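Local coordinates for protein lipase (Penicillium expansum, PDB 3G7N) that hydrolyses triacylglycerols as a secreted alkaline lipase of the alpha/beta-hydrolase fold, releasing free fatty acids, at residues A[16-30]-A[246-258]. Sequence-based numbering, arbitrary orientation.
Sequences KLSSAAYTGCIGKAF and GVVMLTAGCGYLS. With SO4 (sulfate ion), chain E.
The C-terminal residues 246-258 of this alpha/beta-hydrolase run against the end of helix 8-23 and strand 28-29, an outermost strand of the central sheet, and the disulfide C25-C254 ties the two together. The tail passes S19 in a type II turn from V248 to T251, with the CA atoms of S19 and M249 4.6 Å apart, and continues to the end of strand 28-29, just after which F30 N donates to C254 O (2.8 Å). S19 points OG into the turn, anti to its own N (chi1 -177°), and accepts a bent hydrogen bond from L250 N (2.9 Å, 130° at the hydrogen). One water joins S19 OG to T23 OG1 and G253 O. M249 makes a Met-aromatic contact, its SD at the edge of the Y22 ring; the Y22 OH is hydrogen-bonded to H131 ND1, and the Y22 side chain touches S132, the catalytic nucleophile. L250 CD2 packs on Y22 CB at 3.6 Å. The F30 ring is sandwiched: C254 C and G255 N lie over one face, K16 CB over the other. A sulfate, probably from the crystallisation liquor, bridges K16 NZ and S258 OG. C254 CB sits over the centre of the Y256 ring, whose OH receives a nearly straight bond from I26 N (3.0 Å, 164°).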
loop_
_atom_site.group_PDB
_atom_site.type_symbol
_atom_site.label_atom_id
_atom_site.label_comp_id
_atom_site.label_asym_id
_atom_site.label_seq_id
_atom_site.Cartn_x
_atom_site.Cartn_y
_atom_site.Cartn_z
ATOM N N LYS A 16 5.860 3.633 -9.718
ATOM C CA LYS A 16 6.977 2.947 -10.368
ATOM C C LYS A 16 7.490 1.749 -9.564
ATOM O O LYS A 16 7.730 0.688 -10.105
ATOM C CB LYS A 16 8.124 3.912 -10.697
ATOM C CG LYS A 16 7.750 4.921 -11.788
ATOM C CD LYS A 16 8.689 6.149 -11.796
ATOM C CE LYS A 16 10.085 5.810 -12.223
ATOM N NZ LYS A 16 10.887 7.071 -12.312
ATOM N N LEU A 17 7.650 1.931 -8.254
ATOM C CA LEU A 17 8.072 0.839 -7.389
ATOM C C LEU A 17 7.052 -0.291 -7.389
ATOM O O LEU A 17 7.411 -1.469 -7.407
ATOM C CB LEU A 17 8.283 1.341 -5.960
ATOM C CG LEU A 17 9.434 2.337 -5.767
ATOM C CD1 LEU A 17 9.457 2.830 -4.342
ATOM C CD2 LEU A 17 10.779 1.729 -6.134
ATOM N N SER A 18 5.778 0.083 -7.337
ATOM C CA SER A 18 4.719 -0.921 -7.371
ATOM C C SER A 18 4.741 -1.715 -8.681
ATOM O O SER A 18 4.558 -2.921 -8.678
ATOM C CB SER A 18 3.366 -0.256 -7.205
ATOM O OG SER A 18 3.203 0.348 -5.930
ATOM N N SER A 19 4.984 -1.020 -9.796
ATOM C CA SER A 19 5.129 -1.681 -11.106
ATOM C C SER A 19 6.325 -2.641 -11.135
ATOM O O SER A 19 6.226 -3.786 -11.595
ATOM C CB SER A 19 5.271 -0.611 -12.200
ATOM O OG SER A 19 5.355 -1.186 -13.508
ATOM N N ALA A 20 7.431 -2.200 -10.525
ATOM C CA ALA A 20 8.634 -3.041 -10.420
ATOM C C ALA A 20 8.336 -4.350 -9.697
ATOM O O ALA A 20 8.953 -5.379 -9.990
ATOM C CB ALA A 20 9.773 -2.280 -9.720
ATOM N N ALA A 21 7.480 -4.292 -8.678
ATOM C CA ALA A 21 7.127 -5.493 -7.951
ATOM C C ALA A 21 6.404 -6.500 -8.858
ATOM O O ALA A 21 6.628 -7.705 -8.753
ATOM C CB ALA A 21 6.276 -5.159 -6.764
ATOM N N TYR A 22 5.556 -5.999 -9.754
ATOM C CA TYR A 22 4.911 -6.880 -10.746
ATOM C C TYR A 22 5.931 -7.413 -11.756
ATOM O O TYR A 22 5.894 -8.587 -12.111
ATOM C CB TYR A 22 3.810 -6.136 -11.497
ATOM C CG TYR A 22 2.560 -5.862 -10.698
ATOM C CD1 TYR A 22 1.661 -6.892 -10.410
ATOM C CD2 TYR A 22 2.222 -4.563 -10.324
ATOM C CE1 TYR A 22 0.472 -6.629 -9.729
ATOM C CE2 TYR A 22 1.027 -4.296 -9.684
ATOM C CZ TYR A 22 0.149 -5.328 -9.416
ATOM O OH TYR A 22 -1.033 -5.042 -8.799
ATOM N N THR A 23 6.879 -6.578 -12.171
ATOM C CA THR A 23 7.890 -6.978 -13.145
ATOM C C THR A 23 8.851 -8.013 -12.570
ATOM O O THR A 23 9.278 -8.928 -13.274
ATOM C CB THR A 23 8.676 -5.741 -13.596
ATOM O OG1 THR A 23 7.794 -4.861 -14.282
ATOM C CG2 THR A 23 9.851 -6.112 -14.497
ATOM N N GLY A 24 9.072 -7.967 -11.257
ATOM C CA GLY A 24 10.045 -8.846 -10.610
ATOM C C GLY A 24 11.467 -8.407 -10.904
ATOM O O GLY A 24 12.367 -9.231 -11.052
ATOM N N CYS A 25 11.698 -7.104 -10.844
ATOM C CA CYS A 25 13.031 -6.527 -11.063
ATOM C C CYS A 25 14.127 -7.230 -10.271
ATOM O O CYS A 25 13.945 -7.514 -9.092
ATOM C CB CYS A 25 13.012 -5.041 -10.712
ATOM S SG CYS A 25 11.916 -4.106 -11.748
ATOM N N ILE A 26 15.273 -7.422 -10.922
ATOM C CA ILE A 26 16.467 -8.071 -10.398
ATOM C C ILE A 26 17.349 -6.998 -9.771
ATOM O O ILE A 26 17.609 -5.970 -10.389
ATOM C CB ILE A 26 17.277 -8.690 -11.585
ATOM C CG1 ILE A 26 16.391 -9.632 -12.405
ATOM C CG2 ILE A 26 18.532 -9.378 -11.103
ATOM C CD1 ILE A 26 15.726 -10.713 -11.560
ATOM N N GLY A 27 17.789 -7.221 -8.536
ATOM C CA GLY A 27 18.836 -6.394 -7.924
ATOM C C GLY A 27 18.308 -5.102 -7.319
ATOM O O GLY A 27 18.650 -4.738 -6.198
ATOM N N LYS A 28 17.505 -4.376 -8.091
ATOM C CA LYS A 28 17.057 -3.037 -7.712
ATOM C C LYS A 28 15.726 -2.738 -8.364
ATOM O O LYS A 28 15.402 -3.270 -9.431
ATOM C CB LYS A 28 18.084 -1.972 -8.077
ATOM C CG LYS A 28 18.687 -2.129 -9.454
ATOM C CD LYS A 28 17.819 -1.477 -10.526
ATOM C CE LYS A 28 17.870 0.052 -10.487
ATOM N NZ LYS A 28 19.253 0.602 -10.598
ATOM N N ALA A 29 14.960 -1.878 -7.710
ATOM C CA ALA A 29 13.764 -1.313 -8.306
ATOM C C ALA A 29 13.957 0.180 -8.188
ATOM O O ALA A 29 13.859 0.740 -7.103
ATOM C CB ALA A 29 12.534 -1.761 -7.539
ATOM N N PHE A 30 14.303 0.810 -9.308
ATOM C CA PHE A 30 14.614 2.212 -9.294
ATOM C C PHE A 30 15.655 2.534 -8.228
ATOM O O PHE A 30 16.712 1.890 -8.234
ATOM C CB PHE A 30 13.330 3.042 -9.223
ATOM C CG PHE A 30 12.421 2.810 -10.404
ATOM C CD1 PHE A 30 12.684 3.444 -11.609
ATOM C CD2 PHE A 30 11.499 1.767 -10.396
ATOM C CE1 PHE A 30 12.010 3.069 -12.764
ATOM C CE2 PHE A 30 10.762 1.463 -11.533
ATOM C CZ PHE A 30 11.050 2.095 -12.728
ATOM N N GLY A 246 0.129 8.010 -13.479
ATOM C CA GLY A 246 0.809 8.099 -14.763
ATOM C C GLY A 246 1.582 6.843 -15.138
ATOM O O GLY A 246 2.198 6.788 -16.197
ATOM N N VAL A 247 1.520 5.812 -14.294
ATOM C CA VAL A 247 2.249 4.567 -14.542
ATOM C C VAL A 247 1.272 3.422 -14.762
ATOM O O VAL A 247 0.472 3.106 -13.871
ATOM C CB VAL A 247 3.143 4.215 -13.334
ATOM C CG1 VAL A 247 3.876 2.905 -13.590
ATOM C CG2 VAL A 247 4.111 5.375 -13.013
ATOM N N VAL A 248 1.355 2.765 -15.912
ATOM C CA VAL A 248 0.602 1.542 -16.148
ATOM C C VAL A 248 1.419 0.371 -15.626
ATOM O O VAL A 248 2.603 0.230 -15.938
ATOM C CB VAL A 248 0.321 1.350 -17.659
ATOM C CG1 VAL A 248 -0.291 -0.010 -17.951
ATOM C CG2 VAL A 248 -0.545 2.505 -18.200
ATOM N N MET A 249 0.851 -0.377 -14.691
ATOM C CA MET A 249 1.585 -1.463 -14.063
ATOM C C MET A 249 2.193 -2.393 -15.095
ATOM O O MET A 249 1.531 -2.748 -16.081
ATOM C CB MET A 249 0.693 -2.238 -13.090
ATOM C CG MET A 249 0.220 -1.412 -11.898
ATOM S SD MET A 249 1.570 -0.774 -10.872
ATOM C CE MET A 249 1.243 0.980 -10.887
ATOM N N LEU A 250 3.423 -2.830 -14.822
ATOM C CA LEU A 250 4.241 -3.666 -15.691
ATOM C C LEU A 250 4.982 -2.938 -16.799
ATOM O O LEU A 250 5.872 -3.536 -17.420
ATOM C CB LEU A 250 3.470 -4.866 -16.245
ATOM C CG LEU A 250 3.236 -6.002 -15.268
ATOM C CD1 LEU A 250 2.204 -6.975 -15.852
ATOM C CD2 LEU A 250 4.538 -6.717 -14.958
ATOM N N THR A 251 4.752 -1.640 -16.958
ATOM C CA THR A 251 5.358 -0.913 -18.075
ATOM C C THR A 251 6.479 0.035 -17.654
ATOM O O THR A 251 7.117 0.662 -18.493
ATOM C CB THR A 251 4.317 -0.114 -18.877
ATOM O OG1 THR A 251 3.927 1.038 -18.134
ATOM C CG2 THR A 251 3.113 -0.977 -19.236
ATOM N N ALA A 252 6.672 0.205 -16.350
ATOM C CA ALA A 252 7.712 1.086 -15.843
ATOM C C ALA A 252 9.128 0.537 -16.048
ATOM O O ALA A 252 10.083 1.304 -15.973
ATOM C CB ALA A 252 7.475 1.415 -14.367
ATOM N N GLY A 253 9.265 -0.771 -16.190
ATOM C CA GLY A 253 10.592 -1.391 -16.064
ATOM C C GLY A 253 11.134 -1.302 -14.649
ATOM O O GLY A 253 10.380 -1.303 -13.668
ATOM N N CYS A 254 12.453 -1.169 -14.551
ATOM C CA CYS A 254 13.150 -1.290 -13.278
ATOM C C CYS A 254 14.063 -0.099 -12.978
ATOM O O CYS A 254 14.741 -0.108 -11.953
ATOM C CB CYS A 254 13.969 -2.571 -13.251
ATOM S SG CYS A 254 12.935 -4.010 -13.478
ATOM N N GLY A 255 14.205 0.835 -13.921
ATOM C CA GLY A 255 15.206 1.897 -13.802
ATOM C C GLY A 255 16.645 1.461 -14.055
ATOM O O GLY A 255 17.587 2.045 -13.501
ATOM N N TYR A 256 16.842 0.367 -14.784
ATOM C CA TYR A 256 18.195 -0.184 -14.926
ATOM C C TYR A 256 19.183 0.830 -15.508
ATOM O O TYR A 256 20.369 0.764 -15.207
ATOM C CB TYR A 256 18.193 -1.439 -15.790
ATOM C CG TYR A 256 17.537 -2.653 -15.166
ATOM C CD1 TYR A 256 17.863 -3.071 -13.880
ATOM C CD2 TYR A 256 16.613 -3.395 -15.882
ATOM C CE1 TYR A 256 17.282 -4.241 -13.325
ATOM C CE2 TYR A 256 16.038 -4.550 -15.346
ATOM C CZ TYR A 256 16.339 -4.930 -14.054
ATOM O OH TYR A 256 15.771 -6.089 -13.527
ATOM N N LEU A 257 18.741 1.661 -16.447
ATOM C CA LEU A 257 19.673 2.572 -17.136
ATOM C C LEU A 257 19.469 4.025 -16.725
ATOM O O LEU A 257 19.888 4.943 -17.450
ATOM C CB LEU A 257 19.560 2.436 -18.663
ATOM C CG LEU A 257 19.711 1.019 -19.224
ATOM C CD1 LEU A 257 19.616 1.007 -20.761
ATOM C CD2 LEU A 257 21.031 0.393 -18.782
ATOM N N SER A 258 18.875 4.238 -15.552
ATOM C CA SER A 258 18.635 5.588 -15.035
ATOM C C SER A 258 19.589 5.895 -13.885
ATOM O O SER A 258 19.603 5.184 -12.876
ATOM C CB SER A 258 17.186 5.734 -14.545
ATOM O OG SER A 258 16.269 5.065 -15.401
HETATM S S SO4 E . 12.849 6.454 -15.079
HETATM O O1 SO4 E . 12.271 5.270 -15.711
HETATM O O2 SO4 E . 13.028 6.319 -13.627
HETATM O O3 SO4 E . 14.135 6.784 -15.700
HETATM O O4 SO4 E . 11.962 7.591 -15.349
HETATM O O HOH W 1 7.748 -2.245 -14.053
HETATM O O HOH W 2 7.652 -5.349 -16.928
#